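Side-chain contacts in methanol--corrinoid protein co-methyltransferase (Methanosarcina barkeri, PDB 2I2X), which transfers the methyl group of methanol to the cob(I)amide cofactor of its corrinoid partner protein in the methanol pathway of methanogenesis: residues H87-Q90 against M91-P95; V101-A104 against Q105-M109; E110-H113 against D114-I118; F150-C153 against A154-A158. One frame throughout, in Å; residues are numbered along the deposited sequence.

Interaction 1 (H87-Q90 against M91-P95)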
loop_
_atom_site.group_PDB
_atom_site.type_symbol
_atom_site.label_atom_id
_atom_site.label_comp_id
_atom_site.label_asym_id
_atom_site.label_seq_id
_atom_site.Cartn_x
_atom_site.Cartn_y
_atom_site.Cartn_z
ATOM N N HIS A 87 -6.136 -15.499 12.672
ATOM C CA HIS A 87 -5.702 -15.655 14.065
ATOM C C HIS A 87 -4.196 -15.528 14.245
ATOM O O HIS A 87 -3.448 -16.189 13.561
ATOM C CB HIS A 87 -6.189 -16.993 14.626
ATOM C CG HIS A 87 -7.653 -17.022 14.940
ATOM N ND1 HIS A 87 -8.204 -17.908 15.842
ATOM C CD2 HIS A 87 -8.685 -16.258 14.496
ATOM C CE1 HIS A 87 -9.507 -17.703 15.926
ATOM N NE2 HIS A 87 -9.825 -16.711 15.119
ATOM N N VAL A 88 -3.753 -14.630 15.123
ATOM C CA VAL A 88 -2.450 -14.807 15.782
ATOM C C VAL A 88 -2.572 -16.072 16.642
ATOM O O VAL A 88 -3.675 -16.435 17.063
ATOM C CB VAL A 88 -2.037 -13.608 16.688
ATOM C CG1 VAL A 88 -1.842 -12.345 15.871
ATOM C CG2 VAL A 88 -3.037 -13.403 17.800
ATOM N N GLN A 89 -1.455 -16.734 16.924
ATOM C CA GLN A 89 -1.505 -18.088 17.514
ATOM C C GLN A 89 -2.316 -18.105 18.804
ATOM O O GLN A 89 -3.076 -19.060 19.065
ATOM C CB GLN A 89 -0.098 -18.660 17.727
ATOM C CG GLN A 89 0.792 -17.845 18.694
ATOM C CD GLN A 89 0.471 -18.094 20.189
ATOM O OE1 GLN A 89 -0.135 -19.124 20.569
ATOM N NE2 GLN A 89 0.865 -17.141 21.038
ATOM N N GLN A 90 -2.186 -17.033 19.584
ATOM C CA GLN A 90 -2.836 -16.974 20.884
ATOM C C GLN A 90 -4.347 -16.963 20.799
ATOM O O GLN A 90 -5.012 -17.397 21.736
ATOM C CB GLN A 90 -2.309 -15.819 21.756
ATOM C CG GLN A 90 -2.480 -14.431 21.169
ATOM C CD GLN A 90 -1.169 -13.829 20.641
ATOM O OE1 GLN A 90 -0.464 -14.414 19.798
ATOM N NE2 GLN A 90 -0.855 -12.633 21.129
ATOM N N MET A 91 -4.883 -16.519 19.664
ATOM C CA MET A 91 -6.337 -16.496 19.458
ATOM C C MET A 91 -6.923 -17.883 19.214
ATOM O O MET A 91 -8.135 -18.094 19.348
ATOM C CB MET A 91 -6.696 -15.597 18.285
ATOM C CG MET A 91 -6.522 -14.124 18.595
ATOM S SD MET A 91 -6.448 -13.092 17.132
ATOM C CE MET A 91 -8.099 -13.323 16.448
ATOM N N SER A 92 -6.057 -18.809 18.822
ATOM C CA SER A 92 -6.492 -20.143 18.487
ATOM C C SER A 92 -6.235 -21.088 19.648
ATOM O O SER A 92 -7.065 -21.942 19.930
ATOM C CB SER A 92 -5.771 -20.641 17.234
ATOM O OG SER A 92 -6.204 -19.940 16.103
ATOM N N ASN A 93 -5.082 -20.917 20.304
ATOM C CA ASN A 93 -4.700 -21.685 21.493
ATOM C C ASN A 93 -5.605 -21.438 22.685
ATOM O O ASN A 93 -5.786 -22.320 23.514
ATOM C CB ASN A 93 -3.238 -21.445 21.858
ATOM C CG ASN A 93 -2.276 -22.150 20.901
ATOM O OD1 ASN A 93 -2.357 -23.365 20.700
ATOM N ND2 ASN A 93 -1.381 -21.384 20.287
ATOM N N ASN A 94 -6.195 -20.247 22.741
ATOM C CA ASN A 94 -7.245 -19.916 23.703
ATOM C C ASN A 94 -8.500 -19.598 22.922
ATOM O O ASN A 94 -8.739 -18.433 22.567
ATOM C CB ASN A 94 -6.847 -18.713 24.557
ATOM C CG ASN A 94 -5.441 -18.844 25.120
ATOM O OD1 ASN A 94 -5.211 -19.583 26.088
ATOM N ND2 ASN A 94 -4.482 -18.141 24.507
ATOM N N PRO A 95 -9.307 -20.626 22.629
ATOM C CA PRO A 95 -10.491 -20.403 21.778
ATOM C C PRO A 95 -11.324 -19.135 22.079
ATOM O O PRO A 95 -11.793 -18.477 21.149
ATOM C CB PRO A 95 -11.316 -21.680 21.977
ATOM C CG PRO A 95 -10.278 -22.724 22.272
ATOM C CD PRO A 95 -9.175 -22.036 23.040
#
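Where the chain leaves barrel strand 80-86 for the short helix 89-93, H87 and M91 pack against each other. M91 lays CB over one face of the imidazole, 4.0 Å from the ring centroid of H87; its chain, bent at the last torsion (chi3 65°), brings CE to 3.6 Å from H87 CD2. At the ring edge H87 ND1 is hydrogen-bonded to S92 OG at 2.9 Å, and OG has a second partner in the backbone N of G127. With an alanine in place of H87, S92 OG would probably lose one of its two partners and M91 the ring face it lies against. V88 CG2 touches M91 SD at 3.5 Å. Q89 O accepts from S92 N and N93 N, while the Q89 side chain curls back so that N93 ND2 reaches OE1 at 2.6 Å, in the carbonyl plane, the two amides turned 44° apart. N94 ND2 meets a lone pair of Q90 O at 2.9 Å, and N94 N comes to the same oxygen from above the carbonyl plane. This short helix follows strand 80-86 on the corrinoid-binding side of the TIM barrel, the Q89 side chain about 6 Å from the cofactor.

Interaction 2 (V101-A104 against Q105-M109)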
loop_
_atom_site.group_PDB
_atom_site.type_symbol
_atom_site.label_atom_id
_atom_site.label_comp_id
_atom_site.label_asym_id
_atom_site.label_seq_id
_atom_site.Cartn_x
_atom_site.Cartn_y
_atom_site.Cartn_z
ATOM N N VAL A 101 -12.685 -11.554 19.848
ATOM C CA VAL A 101 -12.361 -10.705 18.715
ATOM C C VAL A 101 -13.492 -10.779 17.675
ATOM O O VAL A 101 -13.956 -9.755 17.171
ATOM C CB VAL A 101 -11.001 -11.061 18.091
ATOM C CG1 VAL A 101 -10.780 -10.274 16.793
ATOM C CG2 VAL A 101 -9.866 -10.821 19.092
ATOM N N ALA A 102 -13.962 -11.988 17.398
ATOM C CA ALA A 102 -15.034 -12.175 16.422
ATOM C C ALA A 102 -16.221 -11.341 16.834
ATOM O O ALA A 102 -16.851 -10.687 16.007
ATOM C CB ALA A 102 -15.436 -13.653 16.318
ATOM N N HIS A 103 -16.515 -11.347 18.127
ATOM C CA HIS A 103 -17.710 -10.679 18.612
ATOM C C HIS A 103 -17.562 -9.159 18.530
ATOM O O HIS A 103 -18.487 -8.452 18.141
ATOM C CB HIS A 103 -18.071 -11.145 20.034
ATOM C CG HIS A 103 -19.424 -10.693 20.475
ATOM N ND1 HIS A 103 -19.630 -9.491 21.124
ATOM C CD2 HIS A 103 -20.648 -11.260 20.324
ATOM C CE1 HIS A 103 -20.923 -9.350 21.370
ATOM N NE2 HIS A 103 -21.562 -10.405 20.889
ATOM N N ALA A 104 -16.390 -8.668 18.889
ATOM C CA ALA A 104 -16.159 -7.252 18.875
ATOM C C ALA A 104 -16.208 -6.714 17.450
ATOM O O ALA A 104 -16.762 -5.630 17.230
ATOM C CB ALA A 104 -14.841 -6.932 19.532
ATOM N N GLN A 105 -15.642 -7.466 16.492
ATOM C CA GLN A 105 -15.670 -7.094 15.055
ATOM C C GLN A 105 -17.095 -7.064 14.492
ATOM O O GLN A 105 -17.502 -6.063 13.891
ATOM C CB GLN A 105 -14.799 -8.031 14.222
ATOM C CG GLN A 105 -13.316 -7.968 14.531
ATOM C CD GLN A 105 -12.464 -8.622 13.449
ATOM O OE1 GLN A 105 -12.021 -7.956 12.503
ATOM N NE2 GLN A 105 -12.205 -9.913 13.592
ATOM N N LYS A 106 -17.861 -8.140 14.710
ATOM C CA LYS A 106 -19.238 -8.225 14.188
ATOM C C LYS A 106 -20.156 -7.122 14.715
ATOM O O LYS A 106 -21.047 -6.641 13.983
ATOM C CB LYS A 106 -19.881 -9.599 14.454
ATOM C CG LYS A 106 -21.099 -9.880 13.560
ATOM C CD LYS A 106 -20.651 -9.728 12.078
ATOM C CE LYS A 106 -21.583 -10.363 11.121
ATOM N NZ LYS A 106 -21.496 -11.870 11.161
ATOM N N THR A 107 -19.948 -6.740 15.978
ATOM C CA THR A 107 -20.739 -5.694 16.616
ATOM C C THR A 107 -20.610 -4.391 15.806
ATOM O O THR A 107 -21.609 -3.766 15.466
ATOM C CB THR A 107 -20.328 -5.475 18.113
ATOM O OG1 THR A 107 -20.532 -6.681 18.879
ATOM C CG2 THR A 107 -21.109 -4.312 18.739
ATOM N N ILE A 108 -19.379 -4.006 15.485
ATOM C CA ILE A 108 -19.142 -2.801 14.693
ATOM C C ILE A 108 -19.733 -2.948 13.278
ATOM O O ILE A 108 -20.395 -2.020 12.773
ATOM C CB ILE A 108 -17.644 -2.471 14.639
ATOM C CG1 ILE A 108 -17.178 -1.986 16.020
ATOM C CG2 ILE A 108 -17.329 -1.501 13.507
ATOM C CD1 ILE A 108 -15.699 -2.191 16.275
ATOM N N MET A 109 -19.524 -4.117 12.671
ATOM C CA MET A 109 -20.004 -4.396 11.319
ATOM C C MET A 109 -21.500 -4.250 11.250
ATOM O O MET A 109 -22.021 -3.729 10.256
ATOM C CB MET A 109 -19.581 -5.799 10.836
ATOM C CG MET A 109 -18.081 -5.957 10.597
ATOM S SD MET A 109 -17.638 -7.633 10.074
ATOM C CE MET A 109 -15.947 -7.643 10.608
#
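V101 and Q105 sit one turn apart on helix 95-116 and run side by side, pointing the same way. V101 O takes the N-H of Q105 at 2.9 Å in a nearly straight bond (168°), and Q105 CG passes the same oxygen at 3.3 Å. With CG swung opposite the carbonyl carbon (chi1 -65°) and the chain extended beyond it, the Q105 amide goes past V101, NE2 lying 3.5 Å from V101 CG1. That contact is only van der Waals; the polar partners are elsewhere. NE2 is hydrogen-bonded to T85 OG1, and OE1 has a weak bond to T66 OG1, so this buried amide links strand 80-86, its own helix and helix 55-76. A leucine in its place would probably keep some of the touch on V101 but leave T85 OG1 without its partner from this helix. This is one of the helices packed around the TIM barrel, with A102, Q105 and M109 facing strand 119-126. One residue along, K106 N bonds to A102 O at 3.0 Å, while its side chain leads away to D159, with which NZ makes a salt bridge, and to G157 O. H103 O is gripped twice by T107: N at 3.1 Å and the hydroxyl OG1, which donates, at 2.8 Å, arriving from opposite faces of the carbonyl plane. The hydroxyl is thus turned back on its own helix, and it also lies 3.7 Å from CE1 of the H103 ring. I108 CD1 comes to 3.7 Å from A104 O, an apolar tip beside a carbonyl.

Interaction 3 (E110-H113 against D114-I118); sequences EKYH and DEYGI
D114 N gives its hydrogen to E110 O in a short, nearly straight bond, 2.8 Å at 167°. H113 O holds the N-H of G117, also at 2.8 Å, before the chain turns out of the helix, and G117 CA adds a CH...O contact to the same oxygen. G117 has positive phi, a conformation that favours glycine. Beside this turn the imidazole of H113 brings CD2 edge-on to I118 O at 3.0 Å; its CG stands opposite the backbone N (chi1 174°), which carries the ring toward the departing chain at I118. A water joins H113 NE2, 3.1 Å away, to G117 O, to which it donates. All this is the C-terminal end of helix 95-116, where the chain swings into barrel strand 119-126. On another side of the helix Y112 and Y116 lie alongside each other, their ring planes 24° apart but slid so that they barely overlap; the touch is Y112 CD2 against Y116 CE2 at 3.5 Å. Y112 OH is hydrogen-bonded to E71 of helix 55-76, while Y116 packs on V74 of that helix, on L234 of the second copy of this protein and on L20 of another chain. I118 CG2 also touches Y112, 4.2 Å from its CB.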
loop_
_atom_site.group_PDB
_atom_site.type_symbol
_atom_site.label_atom_id
_atom_site.label_comp_id
_atom_site.label_asym_id
_atom_site.label_seq_id
_atom_site.Cartn_x
_atom_site.Cartn_y
_atom_site.Cartn_z
ATOM N N GLU A 110 -22.189 -4.694 12.305
ATOM C CA GLU A 110 -23.666 -4.537 12.423
ATOM C C GLU A 110 -24.068 -3.084 12.509
ATOM O O GLU A 110 -24.986 -2.663 11.810
ATOM C CB GLU A 110 -24.237 -5.296 13.615
ATOM C CG GLU A 110 -24.469 -6.773 13.309
ATOM C CD GLU A 110 -24.345 -7.734 14.518
ATOM O OE1 GLU A 110 -23.852 -7.374 15.606
ATOM O OE2 GLU A 110 -24.744 -8.897 14.351
ATOM N N LYS A 111 -23.379 -2.313 13.344
ATOM C CA LYS A 111 -23.689 -0.906 13.447
ATOM C C LYS A 111 -23.645 -0.231 12.041
ATOM O O LYS A 111 -24.556 0.533 11.696
ATOM C CB LYS A 111 -22.783 -0.213 14.488
ATOM C CG LYS A 111 -23.041 1.314 14.662
ATOM C CD LYS A 111 -21.897 2.086 15.384
ATOM C CE LYS A 111 -21.877 3.639 15.058
ATOM N NZ LYS A 111 -20.936 4.054 13.916
ATOM N N TYR A 112 -22.622 -0.543 11.230
ATOM C CA TYR A 112 -22.484 0.049 9.899
ATOM C C TYR A 112 -23.515 -0.478 8.933
ATOM O O TYR A 112 -24.066 0.287 8.140
ATOM C CB TYR A 112 -21.081 -0.152 9.315
ATOM C CG TYR A 112 -20.104 0.881 9.781
ATOM C CD1 TYR A 112 -19.473 0.758 11.026
ATOM C CD2 TYR A 112 -19.823 2.016 8.993
ATOM C CE1 TYR A 112 -18.586 1.707 11.474
ATOM C CE2 TYR A 112 -18.941 2.989 9.438
ATOM C CZ TYR A 112 -18.317 2.820 10.680
ATOM O OH TYR A 112 -17.428 3.762 11.137
ATOM N N HIS A 113 -23.766 -1.785 8.986
ATOM C CA HIS A 113 -24.777 -2.379 8.117
ATOM C C HIS A 113 -26.163 -1.771 8.419
ATOM O O HIS A 113 -26.893 -1.431 7.489
ATOM C CB HIS A 113 -24.780 -3.912 8.203
ATOM C CG HIS A 113 -25.894 -4.562 7.432
ATOM N ND1 HIS A 113 -26.979 -5.159 8.048
ATOM C CD2 HIS A 113 -26.105 -4.684 6.095
ATOM C CE1 HIS A 113 -27.804 -5.626 7.123
ATOM N NE2 HIS A 113 -27.295 -5.353 5.931
ATOM N N ASP A 114 -26.497 -1.601 9.701
ATOM C CA ASP A 114 -27.776 -1.008 10.093
ATOM C C ASP A 114 -27.941 0.434 9.606
ATOM O O ASP A 114 -28.987 0.774 9.049
ATOM C CB ASP A 114 -28.013 -1.108 11.606
ATOM C CG ASP A 114 -28.170 -2.555 12.091
ATOM O OD1 ASP A 114 -28.520 -3.447 11.281
ATOM O OD2 ASP A 114 -27.954 -2.814 13.301
ATOM N N GLU A 115 -26.916 1.261 9.790
ATOM C CA GLU A 115 -26.953 2.660 9.352
ATOM C C GLU A 115 -26.952 2.888 7.853
ATOM O O GLU A 115 -27.748 3.689 7.351
ATOM C CB GLU A 115 -25.764 3.413 9.891
ATOM C CG GLU A 115 -26.072 4.239 11.092
ATOM C CD GLU A 115 -25.509 5.640 10.939
ATOM O OE1 GLU A 115 -26.221 6.504 10.347
ATOM O OE2 GLU A 115 -24.354 5.851 11.416
ATOM N N TYR A 116 -26.047 2.213 7.140
ATOM C CA TYR A 116 -25.829 2.524 5.743
ATOM C C TYR A 116 -26.310 1.460 4.759
ATOM O O TYR A 116 -26.404 1.737 3.572
ATOM C CB TYR A 116 -24.341 2.773 5.502
ATOM C CG TYR A 116 -23.666 3.808 6.396
ATOM C CD1 TYR A 116 -23.708 5.171 6.082
ATOM C CD2 TYR A 116 -22.963 3.417 7.535
ATOM C CE1 TYR A 116 -23.075 6.125 6.896
ATOM C CE2 TYR A 116 -22.321 4.349 8.346
ATOM C CZ TYR A 116 -22.387 5.706 8.022
ATOM O OH TYR A 116 -21.755 6.626 8.827
ATOM N N GLY A 117 -26.583 0.238 5.239
ATOM C CA GLY A 117 -26.910 -0.896 4.352
ATOM C C GLY A 117 -25.768 -1.464 3.498
ATOM O O GLY A 117 -26.018 -2.105 2.486
ATOM N N ILE A 118 -24.515 -1.230 3.896
ATOM C CA ILE A 118 -23.380 -1.862 3.268
ATOM C C ILE A 118 -23.381 -3.368 3.610
ATOM O O ILE A 118 -23.583 -3.745 4.759
ATOM C CB ILE A 118 -22.042 -1.203 3.737
ATOM C CG1 ILE A 118 -20.837 -1.881 3.080
ATOM C CG2 ILE A 118 -21.920 -1.187 5.280
ATOM C CD1 ILE A 118 -19.533 -1.157 3.315
HETATM O O HOH W 1 -27.647 -4.569 2.986
#

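Interaction 4 (F150-C153 against A154-A158)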
loop_
_atom_site.group_PDB
_atom_site.type_symbol
_atom_site.label_atom_id
_atom_site.label_comp_id
_atom_site.label_asym_id
_atom_site.label_seq_id
_atom_site.Cartn_x
_atom_site.Cartn_y
_atom_site.Cartn_z
ATOM N N PHE A 150 -12.710 -23.179 16.004
ATOM C CA PHE A 150 -13.654 -23.010 14.913
ATOM C C PHE A 150 -15.033 -22.795 15.490
ATOM O O PHE A 150 -15.732 -21.888 15.083
ATOM C CB PHE A 150 -13.693 -24.210 13.954
ATOM C CG PHE A 150 -12.521 -24.305 13.030
ATOM C CD1 PHE A 150 -12.480 -23.562 11.841
ATOM C CD2 PHE A 150 -11.464 -25.178 13.318
ATOM C CE1 PHE A 150 -11.398 -23.652 10.970
ATOM C CE2 PHE A 150 -10.355 -25.276 12.444
ATOM C CZ PHE A 150 -10.328 -24.498 11.269
ATOM N N GLU A 151 -15.450 -23.604 16.445
ATOM C CA GLU A 151 -16.842 -23.456 16.825
ATOM C C GLU A 151 -17.155 -22.232 17.701
ATOM O O GLU A 151 -18.240 -21.662 17.615
ATOM C CB GLU A 151 -17.440 -24.768 17.316
ATOM C CG GLU A 151 -17.788 -24.873 18.741
ATOM C CD GLU A 151 -18.398 -26.256 19.030
ATOM O OE1 GLU A 151 -19.630 -26.435 18.825
ATOM O OE2 GLU A 151 -17.626 -27.156 19.442
ATOM N N GLN A 152 -16.183 -21.815 18.507
ATOM C CA GLN A 152 -16.352 -20.648 19.343
ATOM C C GLN A 152 -16.437 -19.385 18.499
ATOM O O GLN A 152 -17.295 -18.536 18.760
ATOM C CB GLN A 152 -15.237 -20.539 20.371
ATOM C CG GLN A 152 -15.332 -21.558 21.490
ATOM C CD GLN A 152 -16.528 -21.310 22.352
ATOM O OE1 GLN A 152 -16.732 -20.183 22.835
ATOM N NE2 GLN A 152 -17.355 -22.352 22.547
ATOM N N CYS A 153 -15.570 -19.276 17.484
ATOM C CA CYS A 153 -15.590 -18.132 16.568
ATOM C C CYS A 153 -16.863 -18.134 15.763
ATOM O O CYS A 153 -17.434 -17.072 15.469
ATOM C CB CYS A 153 -14.410 -18.167 15.621
ATOM S SG CYS A 153 -12.876 -17.824 16.469
ATOM N N ALA A 154 -17.330 -19.337 15.430
ATOM C CA ALA A 154 -18.538 -19.479 14.624
ATOM C C ALA A 154 -19.766 -19.123 15.430
ATOM O O ALA A 154 -20.781 -18.760 14.881
ATOM C CB ALA A 154 -18.648 -20.872 14.095
ATOM N N GLU A 155 -19.668 -19.226 16.744
ATOM C CA GLU A 155 -20.799 -18.944 17.604
ATOM C C GLU A 155 -20.839 -17.488 17.993
ATOM O O GLU A 155 -21.821 -17.038 18.573
ATOM C CB GLU A 155 -20.762 -19.832 18.852
ATOM C CG GLU A 155 -21.550 -21.121 18.641
ATOM C CD GLU A 155 -21.280 -22.222 19.682
ATOM O OE1 GLU A 155 -20.667 -21.978 20.757
ATOM O OE2 GLU A 155 -21.701 -23.358 19.405
ATOM N N ASN A 156 -19.786 -16.748 17.647
ATOM C CA ASN A 156 -19.596 -15.397 18.144
ATOM C C ASN A 156 -19.361 -14.336 17.087
ATOM O O ASN A 156 -18.808 -13.285 17.384
ATOM C CB ASN A 156 -18.460 -15.407 19.159
ATOM C CG ASN A 156 -18.891 -15.993 20.497
ATOM O OD1 ASN A 156 -18.634 -17.164 20.798
ATOM N ND2 ASN A 156 -19.572 -15.181 21.299
ATOM N N GLY A 157 -19.771 -14.607 15.854
ATOM C CA GLY A 157 -19.742 -13.588 14.808
ATOM C C GLY A 157 -19.016 -13.908 13.501
ATOM O O GLY A 157 -19.241 -13.214 12.493
ATOM N N ALA A 158 -18.156 -14.938 13.502
ATOM C CA ALA A 158 -17.516 -15.353 12.257
ATOM C C ALA A 158 -18.527 -15.986 11.311
ATOM O O ALA A 158 -19.328 -16.823 11.714
ATOM C CB ALA A 158 -16.321 -16.259 12.500
#
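E151 and E155 both have unusual first torsions, 111° and -92°, and from there extend in the same direction, bringing OE1 of E151 to 3.8 Å from OE2 of E155 with the carboxylate planes 50° apart. K209 forms a salt bridge with E151 OE1. Behind them the helix is unwinding: A154 N still reaches F150 O at 3.0 Å, but E155 N is shared between weak bonds to E151 O and Q152 O. C153 O then takes over as the acceptor of the turn. N156 N lies 3.2 Å from C153 O, well above the carbonyl plane, and A158 N comes to C153 O at 3.0 Å from the opposite face. The reversal passes through G157, whose backbone angles, with positive phi, would jam a CB against the carbonyl O of N156. A158 CB then closes in on C153 CB at 4.1 Å. These residues carry the chain from helix 143-155 toward strand 160-163 in a beta-alpha-beta unit, with F150 packed on I126 of strand 119-126 and V163 of strand 160-163. Two carboxylates this near would probably repel each other if both are charged, and the lysine on E151 is likely to offset part of that cost.

None of the four contacts encloses another: each is local, between residues a few places apart, and they follow in series along the chain. Interaction 1 closes the short helix after strand 80-86. Interactions 2 and 3 adjoin on helix 95-116, interaction 3 ending where the chain turns into strand 119-126. Interaction 4 finishes helix 143-155 before strand 160-163. In space the first, second and fourth meet. M91 CE packs on V101 CB, tying the short helix to the long one; H87 CE1 sits 3.4 Å from C153 SG; and A102 CB and H103 CB pack on N156 O. Beyond adjoining interaction 2, interaction 3 touches none of them; its nearest atoms are about 7 Å from interaction 4 and about 17 Å from interaction 1.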